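Long-range contacts in HTH-type dhaKLM operon transcriptional activator DhaS (Lactococcus lactis, PDB 2IU5), which activates transcription of the dhaKLM operon together with DhaQ in response to dihydroxyacetone, binding an inverted repeat that partly overlaps the -35 promoter sequence: residues I17-F22 against L61-E66; N67-L72 against L87-Y92; S133-S138 against A180-F185. The protein carries 1 engineered substitution. All coordinates share one frame; numbering follows the deposited sequence.

Contact 1: residues I17-F22 against L61-E66; sequences IIAKAF and LSWIFE
The hydrophobic seam of the TetR-type DNA-binding domain runs here between Ala19 and Phe22 of helix 13-28 and Leu61, Trp63 and Ile64 of helix 57-73. The two helix segments lie nearly perpendicular, at 101°, with 10.5 Å between their axes, so about one turn of each segment takes part. Where the backbones come nearest, Ala19 faces Ile64, their CA atoms 6.6 Å apart. The small side chain suits this point: Ala19 CB rests 3.7 Å from Ile64 CG1 and meets a second neighbour on the indole, 3.8 Å from Trp63 CZ3. The methyl lies at the rim of the indole, close to its plane, and not over a face. Phe22 works one turn further along. With CG anti to the backbone N (chi1 -175°), the side chain starts out toward helix 57-73, and the ring meets that helix with its edge. Ile64 CD1 touches that edge 3.5 Å from Phe22 CD2. The side chain of Leu61 crosses Phe22 at about a right angle and brings its CD2 to the same rim, in the ring plane, although the modelled separation is too short to be relied on. No hydrogen bond spans the two segments, and the contact rests on apolar side chains alone. Around them, Phe22 also meets Ile39 of helix 36-43, while Phe99 of helix 97-106 touches both Phe22 and Leu61. Trp63 in turn has Phe54 edge-to-face against its ring. Helix 13-28 set across helix 57-73, with the predicted helix-turn-helix of residues 35-54 between them in sequence, is the build of the DNA-binding domain in TetR-family regulators.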
loop_
_atom_site.group_PDB
_atom_site.type_symbol
_atom_site.label_atom_id
_atom_site.label_comp_id
_atom_site.label_asym_id
_atom_site.label_seq_id
_atom_site.Cartn_x
_atom_site.Cartn_y
_atom_site.Cartn_z
ATOM N N ILE A 17 -11.350 -26.468 15.502
ATOM C CA ILE A 17 -12.673 -26.939 15.085
ATOM C C ILE A 17 -13.687 -25.797 15.127
ATOM O O ILE A 17 -14.476 -25.603 14.189
ATOM C CB ILE A 17 -13.105 -28.135 15.942
ATOM C CG1 ILE A 17 -12.189 -29.333 15.705
ATOM C CG2 ILE A 17 -14.567 -28.503 15.675
ATOM C CD1 ILE A 17 -12.448 -30.425 16.708
ATOM N N ILE A 18 -13.654 -25.036 16.220
ATOM C CA ILE A 18 -14.568 -23.901 16.371
ATOM C C ILE A 18 -14.287 -22.867 15.275
ATOM O O ILE A 18 -15.198 -22.371 14.626
ATOM C CB ILE A 18 -14.404 -23.281 17.766
ATOM C CG1 ILE A 18 -14.906 -24.256 18.835
ATOM C CG2 ILE A 18 -15.184 -21.987 17.855
ATOM C CD1 ILE A 18 -14.485 -23.813 20.240
ATOM N N ALA A 19 -13.019 -22.538 15.054
ATOM C CA ALA A 19 -12.665 -21.586 14.000
ATOM C C ALA A 19 -13.101 -22.025 12.596
ATOM O O ALA A 19 -13.605 -21.220 11.781
ATOM C CB ALA A 19 -11.146 -21.355 14.003
ATOM N N LYS A 20 -12.902 -23.298 12.298
ATOM C CA LYS A 20 -13.335 -23.834 11.005
ATOM C C LYS A 20 -14.842 -23.678 10.820
ATOM O O LYS A 20 -15.310 -23.277 9.749
ATOM C CB LYS A 20 -12.911 -25.293 10.836
ATOM C CG LYS A 20 -13.185 -25.859 9.455
ATOM C CD LYS A 20 -12.570 -24.950 8.389
ATOM C CE LYS A 20 -12.488 -25.626 7.010
ATOM N NZ LYS A 20 -13.835 -25.669 6.367
ATOM N N ALA A 21 -15.584 -24.004 11.872
ATOM C CA ALA A 21 -17.029 -23.797 11.854
ATOM C C ALA A 21 -17.411 -22.350 11.544
ATOM O O ALA A 21 -18.271 -22.084 10.690
ATOM C CB ALA A 21 -17.628 -24.250 13.169
ATOM N N PHE A 22 -16.766 -21.416 12.245
ATOM C CA PHE A 22 -17.029 -19.997 12.005
ATOM C C PHE A 22 -16.701 -19.604 10.571
ATOM O O PHE A 22 -17.484 -18.920 9.902
ATOM C CB PHE A 22 -16.225 -19.177 12.972
ATOM C CG PHE A 22 -16.500 -17.713 12.892
ATOM C CD1 PHE A 22 -17.773 -17.218 13.081
ATOM C CD2 PHE A 22 -15.464 -16.824 12.625
ATOM C CE1 PHE A 22 -18.042 -15.848 13.018
ATOM C CE2 PHE A 22 -15.717 -15.451 12.554
ATOM C CZ PHE A 22 -17.012 -14.968 12.753
ATOM N N LEU A 61 -12.516 -14.116 16.067
ATOM C CA LEU A 61 -11.920 -13.501 14.863
ATOM C C LEU A 61 -10.460 -13.166 15.103
ATOM O O LEU A 61 -9.604 -13.487 14.269
ATOM C CB LEU A 61 -12.671 -12.219 14.468
ATOM C CG LEU A 61 -13.980 -12.350 13.693
ATOM C CD1 LEU A 61 -14.488 -10.941 13.489
ATOM C CD2 LEU A 61 -13.676 -13.022 12.335
ATOM N N SER A 62 -10.164 -12.525 16.229
ATOM C CA SER A 62 -8.795 -12.133 16.543
ATOM C C SER A 62 -7.904 -13.367 16.507
ATOM O O SER A 62 -6.786 -13.347 15.960
ATOM C CB SER A 62 -8.757 -11.489 17.925
ATOM O OG SER A 62 -9.354 -10.206 17.863
ATOM N N TRP A 63 -8.395 -14.456 17.088
ATOM C CA TRP A 63 -7.625 -15.691 17.151
ATOM C C TRP A 63 -7.393 -16.242 15.748
ATOM O O TRP A 63 -6.277 -16.676 15.408
ATOM C CB TRP A 63 -8.313 -16.735 18.068
ATOM C CG TRP A 63 -7.418 -17.925 18.248
ATOM C CD1 TRP A 63 -6.401 -18.037 19.134
ATOM C CD2 TRP A 63 -7.450 -19.153 17.513
ATOM N NE1 TRP A 63 -5.789 -19.254 19.015
ATOM C CE2 TRP A 63 -6.412 -19.962 18.023
ATOM C CE3 TRP A 63 -8.245 -19.654 16.477
ATOM C CZ2 TRP A 63 -6.150 -21.245 17.543
ATOM C CZ3 TRP A 63 -7.982 -20.927 15.997
ATOM C CH2 TRP A 63 -6.939 -21.708 16.531
ATOM N N ILE A 64 -8.434 -16.226 14.921
ATOM C CA ILE A 64 -8.306 -16.714 13.553
ATOM C C ILE A 64 -7.229 -15.921 12.810
ATOM O O ILE A 64 -6.389 -16.503 12.124
ATOM C CB ILE A 64 -9.650 -16.614 12.837
ATOM C CG1 ILE A 64 -10.542 -17.763 13.304
ATOM C CG2 ILE A 64 -9.485 -16.693 11.331
ATOM C CD1 ILE A 64 -12.022 -17.487 12.989
ATOM N N PHE A 65 -7.251 -14.602 12.949
ATOM C CA PHE A 65 -6.293 -13.766 12.219
ATOM C C PHE A 65 -4.877 -14.116 12.680
ATOM O O PHE A 65 -3.952 -14.286 11.865
ATOM C CB PHE A 65 -6.562 -12.287 12.523
ATOM C CG PHE A 65 -7.915 -11.784 12.082
ATOM C CD1 PHE A 65 -8.616 -12.382 11.043
ATOM C CD2 PHE A 65 -8.473 -10.698 12.730
ATOM C CE1 PHE A 65 -9.867 -11.885 10.666
ATOM C CE2 PHE A 65 -9.707 -10.209 12.356
ATOM C CZ PHE A 65 -10.394 -10.800 11.338
ATOM N N GLU A 66 -4.677 -14.235 13.986
ATOM C CA GLU A 66 -3.321 -14.463 14.494
ATOM C C GLU A 66 -2.837 -15.857 14.112
ATOM O O GLU A 66 -1.693 -16.041 13.685
ATOM C CB GLU A 66 -3.317 -14.349 16.006
ATOM C CG GLU A 66 -3.487 -12.951 16.518
ATOM C CD GLU A 66 -3.588 -12.929 18.035
ATOM O OE1 GLU A 66 -3.948 -13.964 18.660
ATOM O OE2 GLU A 66 -3.303 -11.861 18.593
#

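Contact 2: residues N67-L72 against L87-Y92; sequences NDFAEL and LLLLRY
A mixed polar and apolar helix-helix contact joins Asp68, Phe69 and Leu72 of helix 57-73 to Leu88, Leu89 and Tyr92 of helix 82-95, near the centre of the folded subunit. The two segments run roughly antiparallel, at 150°, with axes 10.2 Å apart. Tyr92 is central, met at its hydroxyl, over one face and at its edge. Tyr92 OH donates to Asp68 OD2 at 2.6 Å, using the anti lone pair of that oxygen, and the carboxylate stands almost square to the ring, the planes 89° apart. The other carboxylate oxygen is held too: Asn67 ND2 donates to Asp68 OD1 at 2.9 Å, in its own amide plane, so the buried acid is fixed through both oxygens. Lys23 forms a salt bridge with OD2, which would favour the ionised acid, and Tyr92 OH also pairs with Tyr100 OH. In TetR-family proteins the helix that follows the helix-turn-helix, here 57-73, leads from the DNA-binding domain into the regulatory body, and this is one place where the two are stitched together. Away from the hydroxyl, near the ring's root, Leu72 CD1 lies over one face of the phenol in a CH-pi contact, 3.8 Å from the centroid of the Tyr92 ring. The edge of Tyr92 points to the face of Phe69, a T-shaped pair with planes at 79° and centroids 5.8 Å apart. A phenylalanine in place of Tyr92 would probably leave Asp68 OD2 without its hydroxyl donor, with Lys23 still beside it, and would deprive Tyr100 OH of a partner. Leu89 CD1 fills the angle between the apolar groups, 3.8 Å from Phe69 CE1 and equally far from Leu72 CD1. At the more exposed margin Leu72 CD2 comes to 4.1 Å from Leu88 CB.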
loop_
_atom_site.group_PDB
_atom_site.type_symbol
_atom_site.label_atom_id
_atom_site.label_comp_id
_atom_site.label_asym_id
_atom_site.label_seq_id
_atom_site.Cartn_x
_atom_site.Cartn_y
_atom_site.Cartn_z
ATOM N N ASN A 67 -3.707 -16.839 14.263
ATOM C CA ASN A 67 -3.315 -18.224 14.049
ATOM C C ASN A 67 -3.105 -18.516 12.572
ATOM O O ASN A 67 -2.125 -19.155 12.194
ATOM C CB ASN A 67 -4.427 -19.139 14.532
ATOM C CG ASN A 67 -4.156 -20.592 14.193
ATOM O OD1 ASN A 67 -3.453 -21.273 14.935
ATOM N ND2 ASN A 67 -4.710 -21.074 13.067
ATOM N N ASP A 68 -4.022 -18.060 11.731
ATOM C CA ASP A 68 -4.024 -18.541 10.349
ATOM C C ASP A 68 -2.820 -17.958 9.606
ATOM O O ASP A 68 -2.134 -18.666 8.868
ATOM C CB ASP A 68 -5.320 -18.154 9.631
ATOM C CG ASP A 68 -6.488 -19.065 9.999
ATOM O OD1 ASP A 68 -6.342 -19.911 10.915
ATOM O OD2 ASP A 68 -7.541 -18.920 9.354
ATOM N N PHE A 69 -2.557 -16.666 9.792
ATOM C CA PHE A 69 -1.415 -16.051 9.124
ATOM C C PHE A 69 -0.082 -16.574 9.618
ATOM O O PHE A 69 0.824 -16.780 8.810
ATOM C CB PHE A 69 -1.492 -14.524 9.162
ATOM C CG PHE A 69 -2.550 -13.978 8.243
ATOM C CD1 PHE A 69 -2.257 -13.694 6.915
ATOM C CD2 PHE A 69 -3.848 -13.750 8.702
ATOM C CE1 PHE A 69 -3.259 -13.185 6.061
ATOM C CE2 PHE A 69 -4.850 -13.241 7.860
ATOM C CZ PHE A 69 -4.559 -12.959 6.543
ATOM N N ALA A 70 0.056 -16.795 10.920
ATOM C CA ALA A 70 1.290 -17.407 11.443
ATOM C C ALA A 70 1.495 -18.825 10.920
ATOM O O ALA A 70 2.613 -19.228 10.594
ATOM C CB ALA A 70 1.260 -17.416 12.961
ATOM N N GLU A 71 0.407 -19.589 10.839
ATOM C CA GLU A 71 0.507 -20.966 10.411
ATOM C C GLU A 71 1.006 -21.006 8.980
ATOM O O GLU A 71 1.839 -21.851 8.637
ATOM C CB GLU A 71 -0.824 -21.682 10.571
ATOM C CG GLU A 71 -1.098 -21.993 12.023
ATOM C CD GLU A 71 -2.108 -23.104 12.221
ATOM O OE1 GLU A 71 -2.902 -23.350 11.280
ATOM O OE2 GLU A 71 -2.085 -23.712 13.322
ATOM N N LEU A 72 0.494 -20.084 8.169
ATOM C CA LEU A 72 0.794 -20.081 6.740
ATOM C C LEU A 72 2.206 -19.598 6.464
ATOM O O LEU A 72 2.875 -20.113 5.554
ATOM C CB LEU A 72 -0.214 -19.227 5.976
ATOM C CG LEU A 72 -1.610 -19.852 5.880
ATOM C CD1 LEU A 72 -2.638 -18.756 5.650
ATOM C CD2 LEU A 72 -1.698 -20.922 4.808
ATOM N N LEU A 87 2.434 -19.026 -2.023
ATOM C CA LEU A 87 1.380 -19.742 -2.750
ATOM C C LEU A 87 0.261 -20.143 -1.797
ATOM O O LEU A 87 -0.919 -19.909 -2.073
ATOM C CB LEU A 87 1.927 -20.965 -3.477
ATOM C CG LEU A 87 0.861 -21.809 -4.176
ATOM C CD1 LEU A 87 0.139 -20.967 -5.231
ATOM C CD2 LEU A 87 1.556 -23.039 -4.789
ATOM N N LEU A 88 0.613 -20.749 -0.673
ATOM C CA LEU A 88 -0.438 -21.178 0.264
ATOM C C LEU A 88 -1.217 -20.015 0.862
ATOM O O LEU A 88 -2.432 -20.114 1.085
ATOM C CB LEU A 88 0.127 -22.114 1.328
ATOM C CG LEU A 88 0.677 -23.400 0.678
ATOM C CD1 LEU A 88 1.089 -24.401 1.734
ATOM C CD2 LEU A 88 -0.319 -24.045 -0.311
ATOM N N LEU A 89 -0.546 -18.908 1.123
ATOM C CA LEU A 89 -1.253 -17.712 1.562
ATOM C C LEU A 89 -2.246 -17.192 0.512
ATOM O O LEU A 89 -3.414 -16.875 0.826
ATOM C CB LEU A 89 -0.209 -16.661 1.932
ATOM C CG LEU A 89 -0.740 -15.369 2.507
ATOM C CD1 LEU A 89 -1.582 -15.631 3.744
ATOM C CD2 LEU A 89 0.405 -14.412 2.818
ATOM N N LEU A 90 -1.826 -17.085 -0.749
ATOM C CA LEU A 90 -2.760 -16.658 -1.792
ATOM C C LEU A 90 -3.948 -17.614 -1.913
ATOM O O LEU A 90 -5.089 -17.172 -2.043
ATOM C CB LEU A 90 -2.054 -16.517 -3.149
ATOM C CG LEU A 90 -0.976 -15.435 -3.136
ATOM C CD1 LEU A 90 -0.231 -15.429 -4.488
ATOM C CD2 LEU A 90 -1.546 -14.044 -2.823
ATOM N N ARG A 91 -3.689 -18.915 -1.879
ATOM C CA ARG A 91 -4.759 -19.895 -1.910
ATOM C C ARG A 91 -5.711 -19.756 -0.728
ATOM O O ARG A 91 -6.921 -19.882 -0.893
ATOM C CB ARG A 91 -4.182 -21.302 -1.924
ATOM C CG ARG A 91 -3.702 -21.694 -3.289
ATOM C CD ARG A 91 -3.399 -23.183 -3.417
ATOM N NE ARG A 91 -2.863 -23.390 -4.742
ATOM C CZ ARG A 91 -2.146 -24.453 -5.082
ATOM N NH1 ARG A 91 -1.897 -25.393 -4.172
ATOM N NH2 ARG A 91 -1.692 -24.569 -6.314
ATOM N N TYR A 92 -5.178 -19.504 0.456
ATOM C CA TYR A 92 -5.990 -19.330 1.653
ATOM C C TYR A 92 -6.891 -18.127 1.483
ATOM O O TYR A 92 -8.089 -18.168 1.812
ATOM C CB TYR A 92 -5.056 -19.141 2.845
ATOM C CG TYR A 92 -5.739 -18.609 4.101
ATOM C CD1 TYR A 92 -6.429 -19.462 4.958
ATOM C CD2 TYR A 92 -5.676 -17.255 4.419
ATOM C CE1 TYR A 92 -7.045 -18.968 6.109
ATOM C CE2 TYR A 92 -6.280 -16.748 5.554
ATOM C CZ TYR A 92 -6.962 -17.612 6.389
ATOM O OH TYR A 92 -7.547 -17.067 7.502
#

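Contact 3: residues S133-S138 against A180-F185; sequences SDYHWS and AQIKIF
Phe185, at the C-terminal end of segment 180-185, is gripped by Tyr135, His136 and Trp137 of the loop between helices 110-132 and 139-163. Its carbonyl oxygen takes the one hydrogen bond between the segments, from His136 N to Phe185 O at 2.9 Å, with the donor nearly in line with the C=O bond (168°). Tyr135 CA adds a CA-H...O contact to the same Phe185 O at 3.2 Å. The imidazole of His136 turns a face to the same carbonyl, and Phe185 CA makes a CH-pi contact with that ring. On the side-chain side, Phe185 CB packs 3.7 Å from Trp137 CE3, the phenyl and indole planes inclined at 39°. Trp137 CG occupies the crowded position between its backbone N and carbonyl carbon (chi1 43°), and Trp137 CZ2 lies over one face of the Tyr135 ring. Ile182 CG2 reaches that ring at 3.5 Å from Tyr135 CE1 and lies 4.3 Å from Trp137 CH2. In the dimeric TetR fold the last two long helices, here 139-163 and 171-183, build the subunit interface, and Phe185 accordingly also touches Leu177 of the second subunit. Farther out, Tyr135 and Trp137 are held from helix 110-132 by hydrogen bonds, Tyr135 OH with Gln129 NE2 and Trp137 NE1 with Glu130 OE2. Ser138 OG caps a backbone N of helix 139-163, and Glu141 OE1 bonds to Ser138 N, consistent with a capping box.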
loop_
_atom_site.group_PDB
_atom_site.type_symbol
_atom_site.label_atom_id
_atom_site.label_comp_id
_atom_site.label_asym_id
_atom_site.label_seq_id
_atom_site.Cartn_x
_atom_site.Cartn_y
_atom_site.Cartn_z
ATOM N N SER A 133 22.001 -17.722 -0.200
ATOM C CA SER A 133 23.015 -16.969 -0.914
ATOM C C SER A 133 23.560 -15.848 -0.027
ATOM O O SER A 133 23.040 -15.613 1.072
ATOM C CB SER A 133 22.423 -16.409 -2.206
ATOM O OG SER A 133 23.430 -16.300 -3.196
ATOM N N ASP A 134 24.601 -15.173 -0.506
ATOM C CA ASP A 134 25.172 -14.021 0.185
ATOM C C ASP A 134 24.720 -12.744 -0.523
ATOM O O ASP A 134 24.648 -12.710 -1.747
ATOM C CB ASP A 134 26.702 -14.104 0.226
ATOM C CG ASP A 134 27.218 -15.079 1.287
ATOM O OD1 ASP A 134 26.487 -15.395 2.251
ATOM O OD2 ASP A 134 28.372 -15.535 1.155
ATOM N N TYR A 135 24.425 -11.718 0.275
ATOM C CA TYR A 135 23.853 -10.439 -0.194
ATOM C C TYR A 135 24.621 -9.279 0.423
ATOM O O TYR A 135 25.156 -9.427 1.522
ATOM C CB TYR A 135 22.383 -10.366 0.226
ATOM C CG TYR A 135 21.604 -11.420 -0.498
ATOM C CD1 TYR A 135 21.039 -11.149 -1.731
ATOM C CD2 TYR A 135 21.439 -12.691 0.042
ATOM C CE1 TYR A 135 20.329 -12.106 -2.407
ATOM C CE2 TYR A 135 20.726 -13.659 -0.630
ATOM C CZ TYR A 135 20.176 -13.353 -1.859
ATOM O OH TYR A 135 19.456 -14.283 -2.571
ATOM N N HIS A 136 24.685 -8.141 -0.260
ATOM C CA HIS A 136 25.387 -6.989 0.300
ATOM C C HIS A 136 24.421 -5.917 0.779
ATOM O O HIS A 136 24.834 -4.801 1.090
ATOM C CB HIS A 136 26.374 -6.393 -0.689
ATOM C CG HIS A 136 25.761 -5.997 -1.990
ATOM N ND1 HIS A 136 24.814 -5.002 -2.099
ATOM C CD2 HIS A 136 25.963 -6.467 -3.243
ATOM C CE1 HIS A 136 24.460 -4.874 -3.366
ATOM N NE2 HIS A 136 25.141 -5.753 -4.079
ATOM N N TRP A 137 23.142 -6.267 0.838
ATOM C CA TRP A 137 22.131 -5.329 1.329
ATOM C C TRP A 137 22.431 -4.836 2.727
ATOM O O TRP A 137 22.728 -5.624 3.613
ATOM C CB TRP A 137 20.695 -5.865 1.259
ATOM C CG TRP A 137 20.414 -7.299 1.671
ATOM C CD1 TRP A 137 21.013 -8.032 2.670
ATOM C CD2 TRP A 137 19.442 -8.159 1.076
ATOM N NE1 TRP A 137 20.463 -9.297 2.717
ATOM C CE2 TRP A 137 19.497 -9.399 1.749
ATOM C CE3 TRP A 137 18.528 -8.001 0.029
ATOM C CZ2 TRP A 137 18.671 -10.472 1.404
ATOM C CZ3 TRP A 137 17.706 -9.063 -0.313
ATOM C CH2 TRP A 137 17.781 -10.290 0.377
ATOM N N SER A 138 22.351 -3.527 2.926
ATOM C CA SER A 138 22.450 -2.978 4.274
ATOM C C SER A 138 21.164 -3.211 5.064
ATOM O O SER A 138 20.136 -3.631 4.525
ATOM C CB SER A 138 22.711 -1.483 4.177
ATOM O OG SER A 138 21.525 -0.843 3.740
ATOM N N ALA A 180 13.486 -10.823 -8.895
ATOM C CA ALA A 180 14.279 -9.885 -9.679
ATOM C C ALA A 180 14.927 -8.840 -8.786
ATOM O O ALA A 180 16.081 -8.448 -8.999
ATOM C CB ALA A 180 13.395 -9.206 -10.693
ATOM N N GLN A 181 14.165 -8.402 -7.792
ATOM C CA GLN A 181 14.624 -7.352 -6.893
ATOM C C GLN A 181 15.685 -7.915 -5.969
ATOM O O GLN A 181 16.706 -7.265 -5.716
ATOM C CB GLN A 181 13.440 -6.896 -6.064
ATOM C CG GLN A 181 12.497 -6.021 -6.841
ATOM C CD GLN A 181 11.345 -5.647 -5.963
ATOM O OE1 GLN A 181 11.493 -4.824 -5.078
ATOM N NE2 GLN A 181 10.195 -6.252 -6.196
ATOM N N ILE A 182 15.443 -9.126 -5.459
ATOM C CA ILE A 182 16.395 -9.767 -4.536
ATOM C C ILE A 182 17.753 -9.931 -5.225
ATOM O O ILE A 182 18.811 -9.767 -4.608
ATOM C CB ILE A 182 15.862 -11.147 -4.096
ATOM C CG1 ILE A 182 14.699 -10.971 -3.131
ATOM C CG2 ILE A 182 16.968 -12.047 -3.498
ATOM C CD1 ILE A 182 13.821 -12.210 -3.001
ATOM N N LYS A 183 17.714 -10.259 -6.513
ATOM C CA LYS A 183 18.917 -10.645 -7.253
ATOM C C LYS A 183 19.941 -9.519 -7.338
ATOM O O LYS A 183 21.148 -9.780 -7.346
ATOM C CB LYS A 183 18.556 -11.168 -8.650
ATOM C CG LYS A 183 19.737 -11.791 -9.415
ATOM C CD LYS A 183 19.703 -13.303 -9.235
ATOM C CE LYS A 183 20.087 -14.043 -10.514
ATOM N NZ LYS A 183 19.521 -15.433 -10.539
ATOM N N ILE A 184 19.488 -8.272 -7.403
ATOM C CA ILE A 184 20.463 -7.191 -7.578
ATOM C C ILE A 184 21.308 -6.956 -6.336
ATOM O O ILE A 184 22.318 -6.232 -6.379
ATOM C CB ILE A 184 19.798 -5.893 -8.013
ATOM C CG1 ILE A 184 19.001 -5.305 -6.846
ATOM C CG2 ILE A 184 18.953 -6.149 -9.235
ATOM C CD1 ILE A 184 18.497 -3.893 -7.087
ATOM N N PHE A 185 20.918 -7.568 -5.219
ATOM C CA PHE A 185 21.688 -7.438 -3.995
ATOM C C PHE A 185 22.630 -8.613 -3.746
ATOM O O PHE A 185 23.321 -8.639 -2.726
ATOM C CB PHE A 185 20.772 -7.262 -2.791
ATOM C CG PHE A 185 19.946 -6.012 -2.852
ATOM C CD1 PHE A 185 20.473 -4.812 -2.410
ATOM C CD2 PHE A 185 18.653 -6.046 -3.354
ATOM C CE1 PHE A 185 19.715 -3.652 -2.463
ATOM C CE2 PHE A 185 17.892 -4.893 -3.408
ATOM C CZ PHE A 185 18.432 -3.700 -2.961
#

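Contacts 1 and 2 share helix 57-73: residues 61-66 face helix 13-28, and the next six residues face helix 82-95 of the regulatory part. Their centres are 13 Å apart, and the segments adjoin in sequence without further touch between the two contacts. One helix thus ties the DNA-binding domain to the body of the subunit. Contact 3 stands apart, at the end of the subunit far from the DNA-binding domain and beside the dimer interface, its centre about 37 Å from that of contact 1 and 26 Å from that of contact 2. Contacts 1 and 3 lie on opposite sides of the chain's centre, one within the DNA-binding domain, the other close to the second subunit.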